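Local coordinates for solute-binding periplasmic protein of iron/siderophore ABC transporter (Yersinia pestis, PDB 6B2X) that probably captures an iron-siderophore complex in the periplasm and delivers it to an ABC transporter of the inner membrane, at residues V162-S167 with Y333-Y338; E62-Y67 with G86-L91; S175-G180 with Q188-I193; N194-N199 with P337-A342. All coordinates share one frame; numbering follows the deposited sequence.

In the fold
The four contacts follow the frame of a two-lobed periplasmic binding protein whose lobes are bridged by helix 186-207. Interaction 1 lies near the middle of the chain, about 5 Å from its centre, and shares Pro337 and Tyr338 with interaction 4, whose centre is about 12 Å away. Interactions 3 and 4 both use helix 186-207, and Tyr192 OH of interaction 3 meets Pro337 O at 2.6 Å. Interaction 2, centred about 13 Å from interaction 1, touches it where Tyr67 O lies 3.4 Å from Tyr338 CE1. The phenol of Tyr338 binds a sodium ion, and the side chain of Phe66 in interaction 2 comes within about 5 Å of that ion.

Interaction 1. Residues V162-S167 with Y333-Y338; sequences VDFRNS and YYNSPY. With NA (sodium ion), chain D.
Phe164 lays one ring face against Pro337, whose CD stands 3.8 Å from the ring centroid and only 3° off the ring normal, a CH-pi contact directly over the face. The Phe164 CG lies anti to the carbonyl carbon (chi1 -50°), which turns the ring toward the proline, and the rim closes in where CE1 meets Pro337 CB at 3.6 Å. Beside this apolar pair Arg165 runs alongside Tyr334, pointing the same way, with its CD 3.8 Å from Tyr334 CE2 and the guanidinium and ring planes 38° apart. Asn335 OD1 lies near the plane of the Phe164 ring and receives a hydrogen bond of 2.9 Å from a water that in turn accepts from Phe164 N. A second water accepts from Ser336 N and lies 2.7 Å from Phe164 O. Within 162-167, Asp163 OD1 accepts from Arg165 N, an Asx turn, and from Asn166 N, which extends it to an Asx motif just before helix 168-182. The two loops are therefore joined by CH-pi and side-chain packing, while water bridges Phe164 N to Asn335 OD1 and Ser336 N to Phe164 O.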
# COMPACT_ATOMS: atom_id res chain seq x y z
N VAL A 162 -6.54 -11.85 -3.54
CA VAL A 162 -5.80 -11.41 -2.37
C VAL A 162 -6.44 -10.12 -1.90
O VAL A 162 -7.36 -9.59 -2.52
CB VAL A 162 -4.31 -11.19 -2.65
CG1 VAL A 162 -3.69 -12.46 -3.18
CG2 VAL A 162 -4.16 -10.02 -3.64
N ASP A 163 -5.94 -9.61 -0.78
CA ASP A 163 -6.47 -8.35 -0.27
C ASP A 163 -5.46 -7.69 0.64
O ASP A 163 -5.15 -8.23 1.72
CB ASP A 163 -7.77 -8.53 0.47
CG ASP A 163 -8.20 -7.24 1.16
OD1 ASP A 163 -8.38 -6.24 0.44
OD2 ASP A 163 -8.32 -7.21 2.42
N PHE A 164 -5.00 -6.51 0.24
CA PHE A 164 -4.25 -5.64 1.12
C PHE A 164 -5.00 -4.35 1.42
O PHE A 164 -4.47 -3.48 2.13
CB PHE A 164 -2.87 -5.35 0.51
CG PHE A 164 -2.13 -6.61 0.05
CD1 PHE A 164 -1.49 -7.44 0.97
CD2 PHE A 164 -2.08 -6.95 -1.29
CE1 PHE A 164 -0.82 -8.58 0.55
CE2 PHE A 164 -1.42 -8.10 -1.72
CZ PHE A 164 -0.79 -8.92 -0.80
N ARG A 165 -6.23 -4.20 0.93
CA ARG A 165 -6.92 -2.92 0.99
C ARG A 165 -8.07 -2.89 1.98
O ARG A 165 -8.22 -1.92 2.73
CB ARG A 165 -7.46 -2.52 -0.40
CG ARG A 165 -7.83 -1.04 -0.52
CD ARG A 165 -8.44 -0.73 -1.89
NE ARG A 165 -9.59 -1.59 -2.13
CZ ARG A 165 -9.72 -2.40 -3.17
NH1 ARG A 165 -8.77 -2.46 -4.09
NH2 ARG A 165 -10.80 -3.16 -3.29
N ASN A 166 -8.88 -3.94 2.01
CA ASN A 166 -10.08 -3.93 2.84
C ASN A 166 -9.70 -4.05 4.31
O ASN A 166 -9.91 -3.11 5.08
CB ASN A 166 -11.02 -5.06 2.42
CG ASN A 166 -11.59 -4.84 1.02
OD1 ASN A 166 -11.34 -3.82 0.37
ND2 ASN A 166 -12.35 -5.82 0.54
N SER A 167 -9.13 -5.19 4.71
CA SER A 167 -8.75 -5.44 6.09
C SER A 167 -7.26 -5.79 6.13
O SER A 167 -6.90 -6.97 6.31
CB SER A 167 -9.58 -6.57 6.71
OG SER A 167 -10.97 -6.30 6.60
N TYR A 333 0.83 2.77 0.25
CA TYR A 333 0.76 1.90 1.42
C TYR A 333 -0.66 1.46 1.76
O TYR A 333 -0.83 0.53 2.57
CB TYR A 333 1.37 2.62 2.62
CG TYR A 333 2.87 2.76 2.50
CD1 TYR A 333 3.64 1.73 1.98
CD2 TYR A 333 3.51 3.93 2.89
CE1 TYR A 333 5.03 1.86 1.87
CE2 TYR A 333 4.87 4.06 2.79
CZ TYR A 333 5.63 3.02 2.28
OH TYR A 333 6.99 3.16 2.18
N TYR A 334 -1.69 2.08 1.17
CA TYR A 334 -3.06 1.70 1.51
C TYR A 334 -3.51 0.43 0.80
O TYR A 334 -4.60 -0.06 1.08
CB TYR A 334 -4.05 2.85 1.18
CG TYR A 334 -4.69 2.76 -0.20
CD1 TYR A 334 -3.90 2.75 -1.35
CD2 TYR A 334 -6.06 2.65 -0.35
CE1 TYR A 334 -4.46 2.64 -2.61
CE2 TYR A 334 -6.64 2.55 -1.63
CZ TYR A 334 -5.83 2.54 -2.75
OH TYR A 334 -6.40 2.43 -4.01
N ASN A 335 -2.71 -0.11 -0.13
CA ASN A 335 -3.05 -1.35 -0.82
C ASN A 335 -1.78 -2.12 -1.16
O ASN A 335 -1.51 -2.45 -2.29
CB ASN A 335 -3.86 -1.08 -2.08
CG ASN A 335 -4.41 -2.35 -2.67
OD1 ASN A 335 -4.40 -3.38 -1.99
ND2 ASN A 335 -4.91 -2.30 -3.90
N SER A 336 -0.97 -2.45 -0.15
CA SER A 336 0.32 -3.03 -0.45
C SER A 336 0.87 -3.72 0.78
O SER A 336 0.79 -3.15 1.88
CB SER A 336 1.30 -1.95 -0.94
OG SER A 336 2.65 -2.40 -0.88
N PRO A 337 1.47 -4.91 0.65
CA PRO A 337 2.05 -5.58 1.82
C PRO A 337 3.31 -4.92 2.31
O PRO A 337 3.90 -5.41 3.29
CB PRO A 337 2.34 -7.00 1.30
CG PRO A 337 2.64 -6.77 -0.15
CD PRO A 337 1.70 -5.66 -0.59
N TYR A 338 3.76 -3.84 1.65
CA TYR A 338 4.80 -3.00 2.23
C TYR A 338 4.25 -2.13 3.36
O TYR A 338 5.01 -1.38 3.97
CB TYR A 338 5.42 -2.05 1.20
CG TYR A 338 6.20 -2.59 -0.00
CD1 TYR A 338 6.04 -3.87 -0.50
CD2 TYR A 338 7.06 -1.73 -0.69
CE1 TYR A 338 6.75 -4.30 -1.65
CE2 TYR A 338 7.77 -2.13 -1.83
CZ TYR A 338 7.62 -3.41 -2.30
OH TYR A 338 8.34 -3.77 -3.43
NA NA D . 9.17 -2.28 -5.61
O HOH W 1 -2.19 -2.10 2.48
O HOH W 2 -5.83 -5.85 -2.23

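Interaction 2. Residues E62-Y67 with G86-L91; sequences EGRLFY and GDFRKL
An aromatic cluster of Phe66, Tyr67 and Phe88 ties helix 66-72 to the short helix 87-91, each following a parallel strand of the same sheet, 58-60 and 81-85. This is the strand-to-helix edge of one lobe, where binding proteins of this kind commonly carry their ligand cleft. Phe88 meets both of the other rings, on different sides of itself: CG anti to the backbone N (chi1 174°) carries its ring past Gly63, whose O is 3.4 Å from Phe88 CB. Phe66 CD2 lies over one face of the Phe88 ring, 3.6 Å from Phe88 CZ, and the two planes are inclined by 32°. Tyr67 approaches differently, CE1 to Phe88 CE1 at 4.0 Å with planes 83° apart, and its hydroxyl is hydrogen-bonded to Asp92. Gly63 has no side chain, and the backbones come close here, the CA atoms of Gly63 and Phe88 being 4.6 Å apart.

The polar side of the contact belongs to Arg64. Its CG lies at the edge of the Phe88 ring, after which the chain bends and brings NH2 to Asp87 OD2 at 3.0 Å. The guanidinium stands almost perpendicular to the carboxylate, and this salt bridge includes just a weak hydrogen bond. Leu91 CD1 covers one face of the guanidinium, 3.9 Å from Arg64 NH1. The chemistry thus divides in two: close aromatic packing probably holds the two helices together, whereas the ion pair, its two planes nearly perpendicular, probably contributes more through charge than through directed bonding.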
# COMPACT_ATOMS: atom_id res chain seq x y z
N GLU A 62 -4.74 -6.22 -11.39
CA GLU A 62 -4.49 -4.84 -11.00
C GLU A 62 -2.99 -4.71 -10.94
O GLU A 62 -2.34 -5.48 -10.23
CB GLU A 62 -5.12 -4.48 -9.64
CG GLU A 62 -6.66 -4.43 -9.64
CD GLU A 62 -7.30 -5.72 -9.14
OE1 GLU A 62 -8.24 -6.22 -9.80
OE2 GLU A 62 -6.89 -6.24 -8.07
N GLY A 63 -2.44 -3.78 -11.72
CA GLY A 63 -1.00 -3.69 -11.86
C GLY A 63 -0.29 -3.48 -10.54
O GLY A 63 0.81 -3.98 -10.33
N ARG A 64 -0.90 -2.74 -9.62
CA ARG A 64 -0.11 -2.51 -8.42
C ARG A 64 -0.01 -3.75 -7.53
O ARG A 64 0.66 -3.70 -6.50
CB ARG A 64 -0.67 -1.31 -7.66
CG ARG A 64 -0.20 0.00 -8.32
CD ARG A 64 -1.06 1.19 -7.89
NE ARG A 64 -2.47 0.97 -8.19
CZ ARG A 64 -3.42 1.88 -8.00
NH1 ARG A 64 -3.11 3.07 -7.51
NH2 ARG A 64 -4.69 1.59 -8.31
N LEU A 65 -0.62 -4.87 -7.93
CA LEU A 65 -0.30 -6.15 -7.30
C LEU A 65 1.15 -6.55 -7.54
O LEU A 65 1.63 -7.52 -6.94
CB LEU A 65 -1.23 -7.23 -7.81
CG LEU A 65 -2.68 -7.11 -7.37
CD1 LEU A 65 -3.60 -7.81 -8.35
CD2 LEU A 65 -2.87 -7.68 -5.98
N PHE A 66 1.86 -5.82 -8.41
CA PHE A 66 3.29 -6.03 -8.54
C PHE A 66 4.02 -5.87 -7.20
O PHE A 66 5.06 -6.51 -6.99
CB PHE A 66 3.88 -5.08 -9.59
CG PHE A 66 5.37 -5.18 -9.73
CD1 PHE A 66 5.94 -6.30 -10.31
CD2 PHE A 66 6.18 -4.18 -9.27
CE1 PHE A 66 7.30 -6.40 -10.41
CE2 PHE A 66 7.55 -4.28 -9.38
CZ PHE A 66 8.11 -5.39 -9.95
N TYR A 67 3.53 -5.00 -6.31
CA TYR A 67 4.18 -4.82 -5.01
C TYR A 67 4.28 -6.14 -4.26
O TYR A 67 5.36 -6.52 -3.79
CB TYR A 67 3.41 -3.80 -4.15
CG TYR A 67 3.25 -2.41 -4.71
CD1 TYR A 67 4.31 -1.78 -5.38
CD2 TYR A 67 2.04 -1.72 -4.60
CE1 TYR A 67 4.17 -0.49 -5.91
CE2 TYR A 67 1.90 -0.44 -5.11
CZ TYR A 67 2.97 0.17 -5.77
OH TYR A 67 2.85 1.44 -6.30
N GLY A 86 -3.00 -1.60 -16.16
CA GLY A 86 -2.04 -0.52 -16.28
C GLY A 86 -1.78 0.31 -15.04
O GLY A 86 -0.90 1.17 -15.10
N ASP A 87 -2.51 0.09 -13.93
CA ASP A 87 -2.44 0.98 -12.77
C ASP A 87 -1.01 1.21 -12.31
O ASP A 87 -0.68 2.30 -11.83
CB ASP A 87 -3.24 0.43 -11.57
CG ASP A 87 -4.75 0.58 -11.74
OD1 ASP A 87 -5.17 1.16 -12.76
OD2 ASP A 87 -5.52 0.12 -10.83
N PHE A 88 -0.17 0.18 -12.36
CA PHE A 88 1.19 0.34 -11.83
C PHE A 88 2.01 1.28 -12.71
O PHE A 88 2.68 2.19 -12.19
CB PHE A 88 1.88 -1.02 -11.71
CG PHE A 88 3.32 -0.93 -11.31
CD1 PHE A 88 3.70 -0.24 -10.17
CD2 PHE A 88 4.31 -1.55 -12.05
CE1 PHE A 88 5.02 -0.17 -9.78
CE2 PHE A 88 5.63 -1.50 -11.67
CZ PHE A 88 6.00 -0.80 -10.55
N ARG A 89 1.98 1.09 -14.02
CA ARG A 89 2.73 1.95 -14.93
C ARG A 89 2.18 3.37 -14.94
O ARG A 89 2.96 4.34 -14.95
CB ARG A 89 2.70 1.36 -16.33
CG ARG A 89 3.48 2.13 -17.40
CD ARG A 89 3.50 1.33 -18.69
NE ARG A 89 4.26 1.98 -19.75
CZ ARG A 89 4.65 1.37 -20.88
NH1 ARG A 89 4.35 0.09 -21.10
NH2 ARG A 89 5.35 2.05 -21.78
N LYS A 90 0.86 3.53 -14.95
CA LYS A 90 0.26 4.86 -15.06
C LYS A 90 0.12 5.58 -13.72
O LYS A 90 0.28 6.80 -13.66
CB LYS A 90 -1.12 4.76 -15.72
CG LYS A 90 -1.13 4.21 -17.13
CD LYS A 90 -2.55 4.04 -17.67
CE LYS A 90 -2.58 3.09 -18.87
NZ LYS A 90 -1.71 3.59 -20.00
N LEU A 91 -0.23 4.87 -12.64
CA LEU A 91 -0.49 5.55 -11.38
C LEU A 91 0.68 5.51 -10.41
O LEU A 91 0.68 6.28 -9.45
CB LEU A 91 -1.73 4.98 -10.71
CG LEU A 91 -2.95 5.15 -11.60
CD1 LEU A 91 -4.22 4.56 -10.94
CD2 LEU A 91 -3.13 6.65 -12.03

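Interaction 3. Residues S175-G180 with Q188-I193; sequences SMRLLG and QAENYI
Glu190 OE1 and Arg177 NE form a 2.7 Å hydrogen bond, and Arg177 NH2 reaches Glu190 OE2 at the same 2.7 Å, so the guanidinium grips the carboxylate side-on with one nitrogen to each oxygen. Both oxygens use their syn lone pairs. The planes are 30° apart, so the fork is slightly twisted and each oxygen lies about 20° out of the guanidinium plane. Bends on both sides make the meeting possible: Arg177 turns at chi3, and Glu190 at chi2. Ile193 CD1 then sits over the centre of one guanidinium face, 3.7 Å from Arg177 NH2, its side chain crossing that of the arginine at about a right angle.

Deeper in the interface a small side chain allows close packing. Ala189 CB presses on the backbone of the other helix, 3.4 Å from Met176 O and 3.6 Å from Gly180 CA. Met176 CG makes a looser contact of 4.4 Å with CD2 of Tyr192, whose hydroxyl is hydrogen-bonded to Pro337 O. With local axes 8.5 Å apart at closest approach and running at 162°, helices 168-182 and 186-207 form an antiparallel helical hairpin, its salt bridge flanking the apolar contacts.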
# COMPACT_ATOMS: atom_id res chain seq x y z
N SER A 175 -2.64 -13.12 2.70
CA SER A 175 -2.50 -12.91 1.26
C SER A 175 -1.10 -13.29 0.78
O SER A 175 -0.95 -13.87 -0.29
CB SER A 175 -2.83 -11.47 0.88
OG SER A 175 -4.20 -11.20 1.15
N MET A 176 -0.07 -12.96 1.56
CA MET A 176 1.29 -13.26 1.11
C MET A 176 1.57 -14.75 1.15
O MET A 176 2.25 -15.28 0.26
CB MET A 176 2.33 -12.52 1.96
CG MET A 176 2.29 -11.00 1.76
SD MET A 176 2.65 -10.58 0.07
CE MET A 176 4.21 -11.43 -0.15
N ARG A 177 1.07 -15.44 2.19
CA ARG A 177 1.23 -16.89 2.24
C ARG A 177 0.43 -17.54 1.12
O ARG A 177 0.88 -18.52 0.50
CB ARG A 177 0.76 -17.43 3.59
CG ARG A 177 0.70 -18.94 3.66
CD ARG A 177 0.54 -19.42 5.10
NE ARG A 177 1.74 -19.23 5.93
CZ ARG A 177 1.83 -18.40 6.97
NH1 ARG A 177 0.81 -17.63 7.34
NH2 ARG A 177 2.96 -18.33 7.67
N LEU A 178 -0.76 -17.02 0.85
CA LEU A 178 -1.54 -17.52 -0.26
C LEU A 178 -0.78 -17.37 -1.58
O LEU A 178 -0.74 -18.32 -2.38
CB LEU A 178 -2.88 -16.78 -0.28
CG LEU A 178 -3.74 -16.90 -1.53
CD1 LEU A 178 -4.36 -18.30 -1.62
CD2 LEU A 178 -4.81 -15.83 -1.49
N LEU A 179 -0.15 -16.21 -1.82
CA LEU A 179 0.63 -16.03 -3.04
C LEU A 179 1.86 -16.91 -3.04
O LEU A 179 2.30 -17.37 -4.11
CB LEU A 179 1.04 -14.57 -3.21
CG LEU A 179 -0.06 -13.58 -3.57
CD1 LEU A 179 0.50 -12.14 -3.52
CD2 LEU A 179 -0.67 -13.90 -4.93
N GLY A 180 2.48 -17.10 -1.88
CA GLY A 180 3.57 -18.06 -1.80
C GLY A 180 3.15 -19.43 -2.31
O GLY A 180 3.86 -20.04 -3.11
N GLN A 188 9.95 -17.92 0.19
CA GLN A 188 10.06 -16.46 0.10
C GLN A 188 8.91 -15.79 0.83
O GLN A 188 9.12 -14.81 1.55
CB GLN A 188 10.07 -16.01 -1.37
CG GLN A 188 11.37 -16.34 -2.14
CD GLN A 188 11.57 -17.84 -2.35
OE1 GLN A 188 10.62 -18.60 -2.65
NE2 GLN A 188 12.82 -18.28 -2.17
N ALA A 189 7.69 -16.31 0.67
CA ALA A 189 6.54 -15.80 1.41
C ALA A 189 6.77 -15.90 2.90
O ALA A 189 6.54 -14.94 3.65
CB ALA A 189 5.28 -16.57 1.03
N GLU A 190 7.22 -17.06 3.37
CA GLU A 190 7.44 -17.20 4.80
C GLU A 190 8.54 -16.28 5.27
O GLU A 190 8.48 -15.76 6.38
CB GLU A 190 7.75 -18.66 5.15
CG GLU A 190 6.64 -19.64 4.81
CD GLU A 190 5.36 -19.44 5.62
OE1 GLU A 190 4.28 -19.77 5.10
OE2 GLU A 190 5.42 -18.96 6.78
N ASN A 191 9.55 -16.05 4.43
CA ASN A 191 10.61 -15.15 4.84
C ASN A 191 10.05 -13.74 5.05
O ASN A 191 10.35 -13.08 6.05
CB ASN A 191 11.74 -15.15 3.81
CG ASN A 191 12.61 -16.41 3.88
OD1 ASN A 191 12.28 -17.38 4.56
ND2 ASN A 191 13.73 -16.40 3.15
N TYR A 192 9.22 -13.28 4.11
CA TYR A 192 8.67 -11.93 4.23
C TYR A 192 7.73 -11.84 5.42
O TYR A 192 7.68 -10.80 6.09
CB TYR A 192 7.92 -11.52 2.97
CG TYR A 192 7.47 -10.08 3.08
CD1 TYR A 192 8.39 -9.06 2.93
CD2 TYR A 192 6.15 -9.74 3.40
CE1 TYR A 192 8.03 -7.75 3.06
CE2 TYR A 192 5.77 -8.41 3.52
CZ TYR A 192 6.72 -7.43 3.35
OH TYR A 192 6.41 -6.08 3.48
N ILE A 193 7.00 -12.91 5.70
CA ILE A 193 6.04 -12.91 6.80
C ILE A 193 6.75 -12.72 8.12
O ILE A 193 6.31 -11.92 8.97
CB ILE A 193 5.21 -14.21 6.77
CG1 ILE A 193 4.16 -14.14 5.66
CG2 ILE A 193 4.55 -14.44 8.12
CD1 ILE A 193 3.51 -15.47 5.39

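Interaction 4. Residues N194-N199 with P337-A342; sequences NFYQDN and PYNVLA. With NA (sodium ion), chain D.
The Tyr196 ring meets the 337-342 segment mainly at its edge, where Asn339 OD1 lies in its plane and Pro337 O also comes near the plane, 3.4 Å from Tyr196 CE2. Val340 approaches the same ring obliquely, its CB 3.6 Å from Tyr196 CE2, and the two side chains run antiparallel alongside each other. The Phe195 ring has Asn199 ND2 over one face, 3.2 Å above its plane and nearer the ring's border than its centre.

The phenol of Tyr196 donates to Asn339 OD1 over 2.6 Å, from a position 19° out of the amide carbonyl plane. Ring and amide stand 72° apart, and the side chains cross at about a right angle. This is reached because the Asn339 CG occupies the position between the backbone N and carbonyl carbon (chi1 58°), while its ND2 is taken up by Thr172 of helix 168-182. Asn199 completes the contact with CB 3.8 Å from Val340 CG2. Its ND2 bonds Phe195 O at 2.8 Å, and that oxygen also accepts from Asn199 N on the opposite face of its carbonyl plane.

The 337-342 segment leading into helix 340-350 is thus held to the long helix 186-207 by a short phenol-amide bond set among apolar contacts. With both ends of the Asn339 amide engaged, its rotation is probably fixed, and the buried hydroxyl of Tyr196 is provided with an acceptor.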
# COMPACT_ATOMS: atom_id res chain seq x y z
N ASN A 194 7.89 -13.41 8.31
CA ASN A 194 8.68 -13.23 9.52
C ASN A 194 9.26 -11.83 9.59
O ASN A 194 9.25 -11.20 10.66
CB ASN A 194 9.80 -14.29 9.57
CG ASN A 194 9.28 -15.65 9.93
OD1 ASN A 194 8.33 -15.76 10.71
ND2 ASN A 194 9.87 -16.70 9.36
N PHE A 195 9.78 -11.32 8.47
CA PHE A 195 10.24 -9.94 8.47
C PHE A 195 9.10 -8.99 8.80
O PHE A 195 9.26 -8.07 9.61
CB PHE A 195 10.86 -9.60 7.11
CG PHE A 195 11.16 -8.16 6.94
CD1 PHE A 195 12.32 -7.62 7.43
CD2 PHE A 195 10.26 -7.33 6.29
CE1 PHE A 195 12.60 -6.29 7.28
CE2 PHE A 195 10.53 -5.99 6.12
CZ PHE A 195 11.70 -5.47 6.62
N TYR A 196 7.93 -9.20 8.20
CA TYR A 196 6.80 -8.32 8.45
C TYR A 196 6.32 -8.44 9.89
O TYR A 196 6.16 -7.43 10.59
CB TYR A 196 5.67 -8.64 7.47
CG TYR A 196 4.43 -7.74 7.53
CD1 TYR A 196 3.48 -7.89 8.55
CD2 TYR A 196 4.19 -6.78 6.54
CE1 TYR A 196 2.35 -7.09 8.60
CE2 TYR A 196 3.06 -5.99 6.57
CZ TYR A 196 2.14 -6.14 7.62
OH TYR A 196 1.01 -5.36 7.67
N GLN A 197 6.11 -9.67 10.36
CA GLN A 197 5.61 -9.88 11.72
C GLN A 197 6.58 -9.31 12.75
O GLN A 197 6.17 -8.60 13.68
CB GLN A 197 5.38 -11.38 11.97
CG GLN A 197 4.73 -11.74 13.32
CD GLN A 197 3.41 -11.01 13.54
OE1 GLN A 197 2.52 -11.03 12.68
NE2 GLN A 197 3.27 -10.36 14.70
N ASP A 198 7.88 -9.57 12.58
CA ASP A 198 8.86 -9.04 13.52
C ASP A 198 8.84 -7.52 13.55
O ASP A 198 8.99 -6.91 14.61
CB ASP A 198 10.25 -9.58 13.19
CG ASP A 198 10.38 -11.08 13.47
OD1 ASP A 198 9.40 -11.69 13.97
OD2 ASP A 198 11.45 -11.66 13.17
N ASN A 199 8.62 -6.88 12.40
CA ASN A 199 8.62 -5.42 12.40
C ASN A 199 7.28 -4.82 12.82
O ASN A 199 7.24 -3.66 13.24
CB ASN A 199 9.01 -4.92 11.02
CG ASN A 199 10.49 -4.93 10.84
OD1 ASN A 199 11.19 -4.09 11.39
ND2 ASN A 199 10.98 -5.90 10.08
N PRO A 337 1.47 -4.91 0.65
CA PRO A 337 2.05 -5.58 1.82
C PRO A 337 3.31 -4.92 2.31
O PRO A 337 3.90 -5.41 3.29
CB PRO A 337 2.34 -7.00 1.30
CG PRO A 337 2.64 -6.77 -0.15
CD PRO A 337 1.70 -5.66 -0.59
N TYR A 338 3.76 -3.84 1.65
CA TYR A 338 4.80 -3.00 2.23
C TYR A 338 4.25 -2.13 3.36
O TYR A 338 5.01 -1.38 3.97
CB TYR A 338 5.42 -2.05 1.20
CG TYR A 338 6.20 -2.59 -0.00
CD1 TYR A 338 6.04 -3.87 -0.50
CD2 TYR A 338 7.06 -1.73 -0.69
CE1 TYR A 338 6.75 -4.30 -1.65
CE2 TYR A 338 7.77 -2.13 -1.83
CZ TYR A 338 7.62 -3.41 -2.30
OH TYR A 338 8.34 -3.77 -3.43
N ASN A 339 2.95 -2.17 3.62
CA ASN A 339 2.32 -1.24 4.56
C ASN A 339 2.93 -1.28 5.96
O ASN A 339 2.58 -0.42 6.78
CB ASN A 339 0.82 -1.54 4.64
CG ASN A 339 0.54 -2.98 5.08
OD1 ASN A 339 1.26 -3.53 5.91
ND2 ASN A 339 -0.48 -3.59 4.48
N VAL A 340 3.79 -2.26 6.26
CA VAL A 340 4.47 -2.28 7.56
C VAL A 340 5.24 -0.99 7.77
O VAL A 340 5.33 -0.49 8.90
CB VAL A 340 5.39 -3.52 7.71
CG1 VAL A 340 6.48 -3.53 6.67
CG2 VAL A 340 6.05 -3.52 9.06
N LEU A 341 5.78 -0.42 6.69
CA LEU A 341 6.51 0.84 6.79
C LEU A 341 5.60 1.99 7.23
O LEU A 341 6.06 2.92 7.90
CB LEU A 341 7.17 1.19 5.45
CG LEU A 341 8.32 0.30 4.98
CD1 LEU A 341 8.83 0.80 3.63
CD2 LEU A 341 9.44 0.27 6.01
N ALA A 342 4.32 1.95 6.85
CA ALA A 342 3.41 3.00 7.28
C ALA A 342 2.96 2.80 8.73
O ALA A 342 2.78 3.78 9.46
CB ALA A 342 2.20 3.08 6.34
NA NA D . 9.17 -2.28 -5.61